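Local coordinates for protein neural-cadherin (PDB 3UBF) that mediates calcium-dependent, homophilic adhesion between cells, this piece of its ectodomain comprising three consecutive cadherin repeats, at residues K57-Y60 with E61-G64; N120-P123 with N124-V127; A132-D136 with T137-I141; E155-E158 with R159-V162; L170-D174 with M175-L179. One frame throughout, in Å; residues are numbered along the deposited sequence.

Overall arrangement
From the N terminus, interaction 1 closes a 3-10 turn in the first cadherin repeat of this piece, between strands 51-54 and 68-76. The other four follow in series within the second repeat, none nesting in or crossing another. Interaction 2 turns the chain into strand 126-133, and interaction 3 turns it out again toward strand 141-149. Interaction 4 closes the hairpin between strands 154-156 and 162-165; interaction 5 leads into strand 176-185. Interactions 1 and 3 meet across shared calcium and zinc ions, joining the two repeats. Farther along the second repeat, Pro126 packs on Val162 and Ala121 on Phe171, bringing interactions 4 and 5 against interaction 2.

Interaction 1: K57-Y60 with E61-G64; sequences KWDY and EELG. With ZN (zinc ion), chain H; CA (calcium ion), chain T; ZN (zinc ion), chain B.
Asp59 and Glu61 form a local, metal-bridged carboxylate contact on a short 3-10 turn, in the loop that runs from strand 51-54 to strand 68-76. The turn itself is held by backbone bonds: Glu62 N gives its hydrogen to Asp59 O at 2.9 Å, and Leu63 N reaches Tyr60 O at 3.1 Å. Asp59 has CG anti to its own nitrogen (chi1 -174°), and its OD2 holds a zinc ion at 2.1 Å. Glu61 bends at chi2 (72°), so that its two oxygens bridge two ions: OE1 binds the calcium ion at 2.3 Å and OE2 a second zinc ion at 1.9 Å. Asp59 OD1, 3.0 Å from the calcium ion, belongs to that site with Glu61, Glu13 and Asp138. Asp59 OD1 and Glu61 OE1, both acceptors, approach to 3.0 Å, a closeness that the neighbouring cations probably make tolerable. Glu62, not itself a ligand here, brings OE2 to 2.9 Å from Asp59 OD2, again two acceptors, their carboxylate planes 51° apart. Asp98 and Asp136 share the second zinc ion. Acids of successive repeats round the ions are typical of the cadherin interdomain calcium site, which in this crystal holds one calcium ion together with zinc ions.

Interaction 2: N120-P123 with N124-V127; sequences NAPP and NTPV
The hydroxyl branch of Thr125 points back across a type II beta turn to the ring and carbonyl of Pro122, its side chain crossing the proline at a slant. With chi1 at -64°, OG1 stands beside the threonine's own nitrogen, facing the turn, and the methyl CG2 goes the other way. On the proline it is the nitrogen-side edge of the ring that is met, Pro122 CD lying 3.2 Å and CG 3.5 Å from Thr125 OG1. Ala121 adds its methyl on the same threonine, Ala121 CB being 4.2 Å from Thr125 CB; that alanine also packs on Phe171 and Thr165. Asn124 takes the third position of the turn with a positive phi of 75°, and the turn delivers the chain into strand 126-133 of the second cadherin repeat. Pro122 O is the common acceptor. OG1 of Thr125 donates to it, although the modelled separation of 2.4 Å is doubtfully short. Thr125 N reaches Pro122 O only weakly, at 3.3 Å, and the same N-H also bonds to Thr165 OG1. That divided amide implies a turn closed loosely at its own carbonyl and tied as well to strand 162-165.

Interaction 3: A132-D136 with T137-I141; sequences ARDPD and TDHNI. With ZN (zinc ion), chain G; ZN (zinc ion), chain B; CA (calcium ion), chain T; ZN (zinc ion), chain H.
His139 meets two aspartates in quite different ways: Asp136 lies flat over one face of its imidazole, while Asp134 shares a zinc ion with its ring edge. This turn, leading from strand 126-133 toward strand 141-149, corresponds in Asp134-Pro135-Asp136 to the Asp-x-Asp motif that binds calcium in classical cadherins; here both aspartates hold zinc. Asp136 CB sits 3.5 Å from the imidazole centroid, almost on its normal, and the carboxylate continues across with its plane only 20° from the ring's. The Asp134 carboxylate is instead turned 73° to the ring. His139 ND1 binds the zinc ion at 2.0 Å, Asp134 OD2 and Asp185 completing the protein ligands of that ion. Asp134 OD1 also closes an Asx turn, accepting Asp136 N at 2.7 Å. Beyond it, a type I beta turn runs from Asp136 to His139, with His139 N bonded to Asp136 O at 3.2 Å. The Asp136 carboxylate divides its work: OD2 holds a second zinc ion at 2.0 Å, in company with Glu61 and Asp98, and OD1 accepts Asp138 N on its anti side at 3.0 Å (161°). That bond probably helps position Asp138, whose OD2 bridges the calcium ion and a third zinc ion, the latter at 2.2 Å. At the strand ends, Ile141 CD1 rests on Ala132 CB at 3.6 Å.

Interaction 4: E155-E158 with R159-V162; sequences EVDE and RSGV. With ZN (zinc ion), chain D; ZN (zinc ion), chain C.
Asp157 and Val162 pair across the open end of a tight turn, Asp157 N giving Val162 O a nearly straight bond of 2.8 Å (172°), and inside it Gly161 N binds Asp157 O at 2.9 Å. Gly161 itself takes a positive phi of 83°, a conformation in which a CB would press on the preceding carbonyl oxygen. The Asp157 side chain folds over the turn: with CG opposite its own nitrogen (chi1 -173°), OD1 faces the N-H groups two and three residues on. Arg159 N meets Asp157 OD1 nearly in line with the C-O bond at 2.8 Å, making an Asx turn, whereas Ser160 N approaches Asp157 OD1 from above the carboxylate plane at 3.1 Å. Two donors thus fix the rotation of the carboxylate. The turn is the tip of the beta hairpin that joins strands 154-156 and 162-165 in one sheet of the cadherin repeat's beta sandwich. Ser160 OG packs against the Asp157 carboxylate without bonding to it and weakly accepts Val162 N instead. On the strand side, Val156 CG2 lies 3.7 Å from Gly161 O. Asp157 OD2, the oxygen not used in the turn, binds a zinc ion at 1.8 Å and accepts a hydrogen bond from Arg164. Glu158 leaves the turn with its chain extended beyond CG, and OE1 holds a separate zinc ion at 2.0 Å together with His142.

Interaction 5: L170-D174 with M175-L179; sequences LFQLD and MEYVL
The phenol of Tyr177 reaches back over the turn to Gln172, whose backbone N donates to Tyr177 OH at 2.8 Å along an almost straight line (172°). Water 5 is a second partner of that hydroxyl, 2.6 Å from Tyr177 OH near the plane of the ring. The same water donates weakly to Leu170 O. Gln172 also uses its carbonyl: its O accepts Met175 N at 3.2 Å. That bond closes a type II beta turn from Gln172 to Met175, with Asp174 at its third position on a positive phi. A tyrosine near the start of a strand whose hydroxyl binds the backbone in this way fits a tyrosine corner of the variety reaching five residues back, a motif of Greek-key beta sandwiches such as the cadherin repeat. Here it joins the loop after strand 162-165 to the beginning of strand 176-185. The ring that carries the hydroxyl is steadied by Phe171 in a T-shaped stack. With Phe171 CG beside its backbone nitrogen (chi1 -59°), the phenylalanine edge is set on the tyrosine face, centroids 5.3 Å apart and planes at 86°. Phe171 CD2 makes the closest ring-to-ring approach, 3.6 Å from Tyr177 CZ, while the phenylalanine also has a cation-pi contact with Arg153. Across the turn, Met175 CB lies against Gln172 CB at 3.6 Å. Both carboxylate oxygens of Glu176 have partners beyond the turn, OE2 in Ser204 and OE1 in a salt bridge to Arg202.

Interaction 1: K57-Y60 with E61-G64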
# COMPACT_ATOMS: atom_id res chain seq x y z
N LYS A 57 18.07 -9.90 19.51
CA LYS A 57 17.23 -10.05 18.32
C LYS A 57 17.51 -8.92 17.31
O LYS A 57 17.34 -7.74 17.61
CB LYS A 57 15.74 -10.08 18.74
CG LYS A 57 14.71 -9.83 17.64
CD LYS A 57 13.32 -10.34 18.06
CE LYS A 57 12.28 -10.14 16.96
NZ LYS A 57 11.08 -11.02 17.17
N TRP A 58 17.96 -9.31 16.12
CA TRP A 58 18.36 -8.34 15.10
C TRP A 58 17.26 -7.36 14.72
O TRP A 58 16.11 -7.75 14.50
CB TRP A 58 18.87 -9.07 13.86
CG TRP A 58 20.15 -9.78 14.12
CD1 TRP A 58 20.83 -9.83 15.30
CD2 TRP A 58 20.91 -10.55 13.18
NE1 TRP A 58 21.97 -10.58 15.16
CE2 TRP A 58 22.04 -11.04 13.87
CE3 TRP A 58 20.74 -10.88 11.83
CZ2 TRP A 58 23.00 -11.84 13.25
CZ3 TRP A 58 21.70 -11.67 11.22
CH2 TRP A 58 22.82 -12.14 11.93
N ASP A 59 17.63 -6.09 14.67
CA ASP A 59 16.71 -5.03 14.31
C ASP A 59 17.46 -4.07 13.39
O ASP A 59 18.28 -3.26 13.82
CB ASP A 59 16.20 -4.34 15.56
CG ASP A 59 15.13 -3.31 15.28
OD1 ASP A 59 14.80 -3.08 14.09
OD2 ASP A 59 14.63 -2.73 16.26
N TYR A 60 17.17 -4.21 12.10
CA TYR A 60 17.82 -3.47 11.02
C TYR A 60 17.81 -1.95 11.24
O TYR A 60 18.81 -1.27 11.01
CB TYR A 60 17.12 -3.82 9.71
CG TYR A 60 17.60 -3.08 8.50
CD1 TYR A 60 18.61 -3.59 7.70
CD2 TYR A 60 16.99 -1.88 8.12
CE1 TYR A 60 19.03 -2.93 6.57
CE2 TYR A 60 17.41 -1.20 6.99
CZ TYR A 60 18.43 -1.73 6.21
OH TYR A 60 18.85 -1.05 5.10
N GLU A 61 16.66 -1.44 11.69
CA GLU A 61 16.48 -0.02 11.95
C GLU A 61 17.41 0.47 13.05
O GLU A 61 17.82 1.64 13.04
CB GLU A 61 15.02 0.27 12.34
CG GLU A 61 14.01 0.20 11.19
CD GLU A 61 13.73 -1.21 10.70
OE1 GLU A 61 14.27 -2.20 11.24
OE2 GLU A 61 12.95 -1.35 9.75
N GLU A 62 17.76 -0.42 13.98
CA GLU A 62 18.64 -0.09 15.09
C GLU A 62 20.14 -0.15 14.76
O GLU A 62 20.97 0.31 15.56
CB GLU A 62 18.30 -0.93 16.33
CG GLU A 62 17.11 -0.35 17.12
CD GLU A 62 16.64 -1.22 18.28
OE1 GLU A 62 17.47 -1.93 18.91
OE2 GLU A 62 15.43 -1.17 18.58
N LEU A 63 20.48 -0.70 13.59
CA LEU A 63 21.87 -0.74 13.12
C LEU A 63 22.31 0.63 12.61
O LEU A 63 21.46 1.46 12.21
CB LEU A 63 22.04 -1.78 12.00
CG LEU A 63 21.60 -3.22 12.27
CD1 LEU A 63 21.81 -4.08 11.06
CD2 LEU A 63 22.35 -3.79 13.45
N GLY A 64 23.62 0.87 12.60
CA GLY A 64 24.17 2.10 12.03
C GLY A 64 23.81 2.22 10.56
O GLY A 64 23.31 1.25 9.97
ZN ZN H . 12.72 -1.93 15.75
CA CA T . 12.96 -3.92 11.92
ZN ZN B . 12.45 -2.95 8.85
O HOH W 1 12.02 -4.25 9.61
O HOH W 2 11.30 -3.46 16.09
O HOH W 3 13.46 -0.30 15.59
O HOH W 4 12.30 -5.62 13.29

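Interaction 2: N120-P123 with N124-V127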
# COMPACT_ATOMS: atom_id res chain seq x y z
N ASN A 120 -17.79 27.79 2.89
CA ASN A 120 -17.41 28.75 3.90
C ASN A 120 -16.57 28.07 4.96
O ASN A 120 -16.62 28.44 6.12
CB ASN A 120 -18.65 29.37 4.54
CG ASN A 120 -19.59 28.33 5.11
OD1 ASN A 120 -19.40 27.12 4.90
ND2 ASN A 120 -20.62 28.79 5.85
N ALA A 121 -15.83 27.04 4.56
CA ALA A 121 -14.97 26.33 5.47
C ALA A 121 -14.11 27.29 6.30
O ALA A 121 -13.38 28.10 5.75
CB ALA A 121 -14.10 25.37 4.72
N PRO A 122 -14.22 27.22 7.64
CA PRO A 122 -13.34 28.04 8.46
C PRO A 122 -11.93 27.44 8.52
O PRO A 122 -11.76 26.25 8.26
CB PRO A 122 -14.01 28.01 9.84
CG PRO A 122 -14.77 26.73 9.87
CD PRO A 122 -15.15 26.41 8.44
N PRO A 123 -10.92 28.27 8.81
CA PRO A 123 -9.54 27.81 8.85
C PRO A 123 -9.37 26.51 9.64
O PRO A 123 -9.99 26.34 10.70
CB PRO A 123 -8.81 28.95 9.58
CG PRO A 123 -9.62 30.16 9.29
CD PRO A 123 -11.04 29.72 9.08
N ASN A 124 -8.55 25.61 9.12
CA ASN A 124 -8.18 24.37 9.83
C ASN A 124 -9.28 23.34 9.85
O ASN A 124 -9.32 22.45 10.70
CB ASN A 124 -7.71 24.69 11.25
CG ASN A 124 -6.39 25.39 11.24
OD1 ASN A 124 -6.28 26.54 11.68
ND2 ASN A 124 -5.37 24.72 10.66
N THR A 125 -10.17 23.48 8.88
CA THR A 125 -11.16 22.49 8.58
C THR A 125 -10.48 21.34 7.85
O THR A 125 -9.88 21.55 6.80
CB THR A 125 -12.26 23.12 7.72
OG1 THR A 125 -12.91 24.12 8.51
CG2 THR A 125 -13.28 22.07 7.26
N PRO A 126 -10.57 20.14 8.43
CA PRO A 126 -10.06 18.94 7.76
C PRO A 126 -10.98 18.58 6.59
O PRO A 126 -12.19 18.60 6.74
CB PRO A 126 -10.12 17.88 8.86
CG PRO A 126 -11.18 18.34 9.79
CD PRO A 126 -11.24 19.83 9.70
N VAL A 127 -10.39 18.29 5.44
CA VAL A 127 -11.16 17.98 4.24
C VAL A 127 -10.88 16.56 3.76
O VAL A 127 -11.67 15.99 3.01
CB VAL A 127 -10.85 18.97 3.10
CG1 VAL A 127 -11.21 20.39 3.51
CG2 VAL A 127 -9.39 18.87 2.70

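Interaction 3: A132-D136 with T137-I141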
# COMPACT_ATOMS: atom_id res chain seq x y z
N ALA A 132 -1.30 6.36 4.15
CA ALA A 132 -0.40 5.43 3.50
C ALA A 132 -0.06 4.30 4.47
O ALA A 132 -0.15 4.45 5.69
CB ALA A 132 0.84 6.15 3.06
N ARG A 133 0.34 3.17 3.92
CA ARG A 133 0.79 2.03 4.69
C ARG A 133 2.20 1.69 4.26
O ARG A 133 2.47 1.57 3.06
CB ARG A 133 -0.14 0.85 4.44
CG ARG A 133 0.24 -0.43 5.14
CD ARG A 133 -0.68 -1.56 4.70
NE ARG A 133 -2.06 -1.37 5.16
CZ ARG A 133 -3.14 -1.86 4.55
NH1 ARG A 133 -4.36 -1.63 5.06
NH2 ARG A 133 -3.02 -2.57 3.44
N ASP A 134 3.09 1.56 5.24
CA ASP A 134 4.41 1.00 5.01
C ASP A 134 4.30 -0.47 5.37
O ASP A 134 3.95 -0.80 6.50
CB ASP A 134 5.47 1.70 5.88
CG ASP A 134 6.90 1.38 5.44
OD1 ASP A 134 7.25 0.20 5.26
OD2 ASP A 134 7.70 2.33 5.30
N PRO A 135 4.57 -1.37 4.39
CA PRO A 135 4.54 -2.81 4.70
C PRO A 135 5.51 -3.17 5.81
O PRO A 135 5.34 -4.20 6.46
CB PRO A 135 4.93 -3.48 3.37
CG PRO A 135 5.47 -2.39 2.50
CD PRO A 135 4.79 -1.12 2.96
N ASP A 136 6.53 -2.32 6.02
CA ASP A 136 7.39 -2.45 7.19
C ASP A 136 6.78 -1.79 8.44
O ASP A 136 6.68 -0.57 8.56
CB ASP A 136 8.80 -1.93 6.93
CG ASP A 136 9.82 -2.50 7.92
OD1 ASP A 136 9.44 -2.75 9.09
OD2 ASP A 136 10.98 -2.70 7.53
N THR A 137 6.39 -2.65 9.36
CA THR A 137 5.77 -2.30 10.63
C THR A 137 6.63 -1.40 11.52
O THR A 137 6.11 -0.72 12.41
CB THR A 137 5.39 -3.63 11.33
OG1 THR A 137 4.01 -3.90 11.07
CG2 THR A 137 5.67 -3.63 12.85
N ASP A 138 7.92 -1.37 11.25
CA ASP A 138 8.91 -0.71 12.09
C ASP A 138 9.30 0.67 11.57
O ASP A 138 10.26 1.28 12.04
CB ASP A 138 10.16 -1.60 12.20
CG ASP A 138 10.79 -1.55 13.56
OD1 ASP A 138 10.21 -0.88 14.45
OD2 ASP A 138 11.87 -2.17 13.75
N HIS A 139 8.54 1.15 10.58
CA HIS A 139 8.85 2.39 9.86
C HIS A 139 7.84 3.46 10.21
O HIS A 139 6.70 3.16 10.51
CB HIS A 139 8.79 2.15 8.36
CG HIS A 139 9.98 1.43 7.81
ND1 HIS A 139 10.34 1.51 6.49
CD2 HIS A 139 10.89 0.63 8.41
CE1 HIS A 139 11.42 0.78 6.29
NE2 HIS A 139 11.78 0.24 7.44
N ASN A 140 8.28 4.71 10.16
CA ASN A 140 7.39 5.83 10.34
C ASN A 140 7.39 6.66 9.09
O ASN A 140 8.42 6.77 8.43
CB ASN A 140 7.78 6.64 11.58
CG ASN A 140 7.65 5.82 12.85
OD1 ASN A 140 6.54 5.43 13.24
ND2 ASN A 140 8.79 5.53 13.50
N ILE A 141 6.24 7.23 8.76
CA ILE A 141 6.09 7.98 7.53
C ILE A 141 5.62 9.40 7.79
O ILE A 141 4.90 9.68 8.77
CB ILE A 141 5.13 7.28 6.53
CG1 ILE A 141 3.71 7.17 7.10
CG2 ILE A 141 5.68 5.91 6.11
CD1 ILE A 141 2.73 6.47 6.16
ZN ZN G . 9.28 1.99 4.85
ZN ZN B . 12.45 -2.95 8.85
CA CA T . 12.96 -3.92 11.92
ZN ZN H . 12.72 -1.93 15.75
O HOH W 1 12.02 -4.25 9.61
O HOH W 2 11.30 -3.46 16.09
O HOH W 3 13.46 -0.30 15.59
O HOH W 4 12.30 -5.62 13.29

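Interaction 4: E155-E158 with R159-V162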
# COMPACT_ATOMS: atom_id res chain seq x y z
N GLU A 155 -3.12 22.83 3.76
CA GLU A 155 -1.86 22.25 4.23
C GLU A 155 -2.15 20.89 4.84
O GLU A 155 -3.29 20.59 5.18
CB GLU A 155 -1.13 23.18 5.21
CG GLU A 155 -0.29 24.26 4.50
CD GLU A 155 0.19 25.35 5.43
OE1 GLU A 155 -0.28 25.43 6.58
OE2 GLU A 155 1.01 26.18 4.99
N VAL A 156 -1.12 20.06 4.93
CA VAL A 156 -1.27 18.69 5.40
C VAL A 156 -0.48 18.51 6.68
O VAL A 156 0.63 19.01 6.80
CB VAL A 156 -0.80 17.64 4.35
CG1 VAL A 156 0.66 17.88 3.98
CG2 VAL A 156 -0.97 16.22 4.88
N ASP A 157 -1.08 17.82 7.63
CA ASP A 157 -0.41 17.45 8.85
C ASP A 157 0.53 16.29 8.50
O ASP A 157 0.09 15.25 8.02
CB ASP A 157 -1.47 17.03 9.86
CG ASP A 157 -0.91 16.77 11.21
OD1 ASP A 157 0.13 16.09 11.32
OD2 ASP A 157 -1.52 17.23 12.19
N GLU A 158 1.82 16.48 8.74
CA GLU A 158 2.82 15.45 8.46
C GLU A 158 2.65 14.17 9.29
O GLU A 158 3.03 13.10 8.83
CB GLU A 158 4.24 15.97 8.66
CG GLU A 158 4.72 16.91 7.58
CD GLU A 158 6.23 16.85 7.40
OE1 GLU A 158 6.90 16.07 8.14
OE2 GLU A 158 6.75 17.58 6.52
N ARG A 159 2.10 14.28 10.51
CA ARG A 159 1.89 13.11 11.36
C ARG A 159 0.61 12.36 11.01
O ARG A 159 0.63 11.14 10.78
CB ARG A 159 1.87 13.49 12.85
CG ARG A 159 1.83 12.27 13.79
CD ARG A 159 1.91 12.63 15.29
NE ARG A 159 3.04 13.51 15.58
CZ ARG A 159 2.94 14.78 15.97
NH1 ARG A 159 1.74 15.33 16.16
NH2 ARG A 159 4.04 15.50 16.20
N SER A 160 -0.51 13.07 10.95
CA SER A 160 -1.81 12.43 10.83
C SER A 160 -2.24 12.22 9.39
O SER A 160 -3.08 11.35 9.10
CB SER A 160 -2.87 13.24 11.55
OG SER A 160 -2.94 14.56 11.02
N GLY A 161 -1.68 13.02 8.49
CA GLY A 161 -2.08 13.00 7.07
C GLY A 161 -3.31 13.85 6.80
O GLY A 161 -3.75 13.96 5.65
N VAL A 162 -3.87 14.48 7.84
CA VAL A 162 -5.07 15.28 7.70
C VAL A 162 -4.77 16.52 6.85
O VAL A 162 -3.77 17.22 7.08
CB VAL A 162 -5.68 15.66 9.08
CG1 VAL A 162 -6.90 16.50 8.92
CG2 VAL A 162 -6.03 14.39 9.88
ZN ZN D . -1.35 16.81 13.97
ZN ZN C . 8.70 15.27 7.84

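Interaction 5: L170-D174 with M175-L179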
# COMPACT_ATOMS: atom_id res chain seq x y z
N LEU A 170 -13.47 32.42 1.23
CA LEU A 170 -14.39 31.41 0.78
C LEU A 170 -13.77 30.53 -0.30
O LEU A 170 -12.80 30.92 -0.95
CB LEU A 170 -15.65 32.09 0.24
CG LEU A 170 -16.37 33.05 1.19
CD1 LEU A 170 -17.46 33.83 0.44
CD2 LEU A 170 -16.96 32.28 2.36
N PHE A 171 -14.34 29.35 -0.49
CA PHE A 171 -14.01 28.54 -1.65
C PHE A 171 -15.16 28.68 -2.66
O PHE A 171 -16.28 29.05 -2.27
CB PHE A 171 -13.77 27.08 -1.24
CG PHE A 171 -12.65 26.93 -0.24
CD1 PHE A 171 -12.90 27.08 1.13
CD2 PHE A 171 -11.36 26.66 -0.66
CE1 PHE A 171 -11.87 26.98 2.07
CE2 PHE A 171 -10.32 26.54 0.28
CZ PHE A 171 -10.58 26.70 1.65
N GLN A 172 -14.84 28.45 -3.94
CA GLN A 172 -15.77 28.62 -5.07
C GLN A 172 -16.46 27.31 -5.41
O GLN A 172 -15.84 26.25 -5.45
CB GLN A 172 -15.04 29.13 -6.31
CG GLN A 172 -15.33 30.57 -6.72
CD GLN A 172 -14.89 31.61 -5.67
OE1 GLN A 172 -15.61 32.58 -5.40
NE2 GLN A 172 -13.70 31.41 -5.09
N LEU A 173 -17.76 27.39 -5.69
CA LEU A 173 -18.52 26.23 -6.10
C LEU A 173 -17.93 25.64 -7.38
O LEU A 173 -17.52 26.38 -8.28
CB LEU A 173 -19.99 26.61 -6.30
CG LEU A 173 -21.02 25.54 -6.68
CD1 LEU A 173 -20.96 24.31 -5.76
CD2 LEU A 173 -22.43 26.15 -6.72
N ASP A 174 -17.86 24.31 -7.44
CA ASP A 174 -17.37 23.59 -8.61
C ASP A 174 -15.89 23.85 -8.91
O ASP A 174 -15.37 23.30 -9.86
CB ASP A 174 -18.21 23.90 -9.88
CG ASP A 174 -19.71 23.61 -9.71
OD1 ASP A 174 -20.06 22.51 -9.20
OD2 ASP A 174 -20.55 24.46 -10.12
N MET A 175 -15.22 24.69 -8.12
CA MET A 175 -13.81 24.95 -8.37
C MET A 175 -12.94 23.82 -7.84
O MET A 175 -13.15 23.33 -6.72
CB MET A 175 -13.37 26.28 -7.76
CG MET A 175 -11.95 26.69 -8.20
SD MET A 175 -11.54 28.43 -7.86
CE MET A 175 -9.75 28.28 -7.82
N GLU A 176 -11.97 23.41 -8.65
CA GLU A 176 -11.07 22.33 -8.25
C GLU A 176 -9.78 22.86 -7.63
O GLU A 176 -9.07 23.69 -8.22
CB GLU A 176 -10.75 21.39 -9.43
CG GLU A 176 -10.19 20.06 -8.93
CD GLU A 176 -9.81 19.07 -10.02
OE1 GLU A 176 -9.39 19.48 -11.13
OE2 GLU A 176 -9.90 17.85 -9.72
N TYR A 177 -9.48 22.37 -6.43
CA TYR A 177 -8.25 22.69 -5.73
C TYR A 177 -7.38 21.44 -5.70
O TYR A 177 -7.80 20.41 -5.15
CB TYR A 177 -8.54 23.21 -4.32
CG TYR A 177 -9.50 24.37 -4.31
CD1 TYR A 177 -10.89 24.16 -4.27
CD2 TYR A 177 -9.04 25.70 -4.32
CE1 TYR A 177 -11.79 25.22 -4.25
CE2 TYR A 177 -9.94 26.77 -4.30
CZ TYR A 177 -11.31 26.52 -4.27
OH TYR A 177 -12.20 27.56 -4.28
N VAL A 178 -6.18 21.53 -6.28
CA VAL A 178 -5.34 20.35 -6.46
C VAL A 178 -4.09 20.39 -5.59
O VAL A 178 -3.32 21.34 -5.62
CB VAL A 178 -4.95 20.15 -7.96
CG1 VAL A 178 -4.03 18.95 -8.13
CG2 VAL A 178 -6.19 19.97 -8.82
N LEU A 179 -3.89 19.34 -4.81
CA LEU A 179 -2.61 19.13 -4.15
C LEU A 179 -2.01 17.84 -4.65
O LEU A 179 -2.72 16.84 -4.80
CB LEU A 179 -2.79 19.00 -2.65
CG LEU A 179 -3.42 20.11 -1.85
CD1 LEU A 179 -3.52 19.62 -0.42
CD2 LEU A 179 -2.53 21.33 -1.95
O HOH W 5 -11.08 29.91 -3.80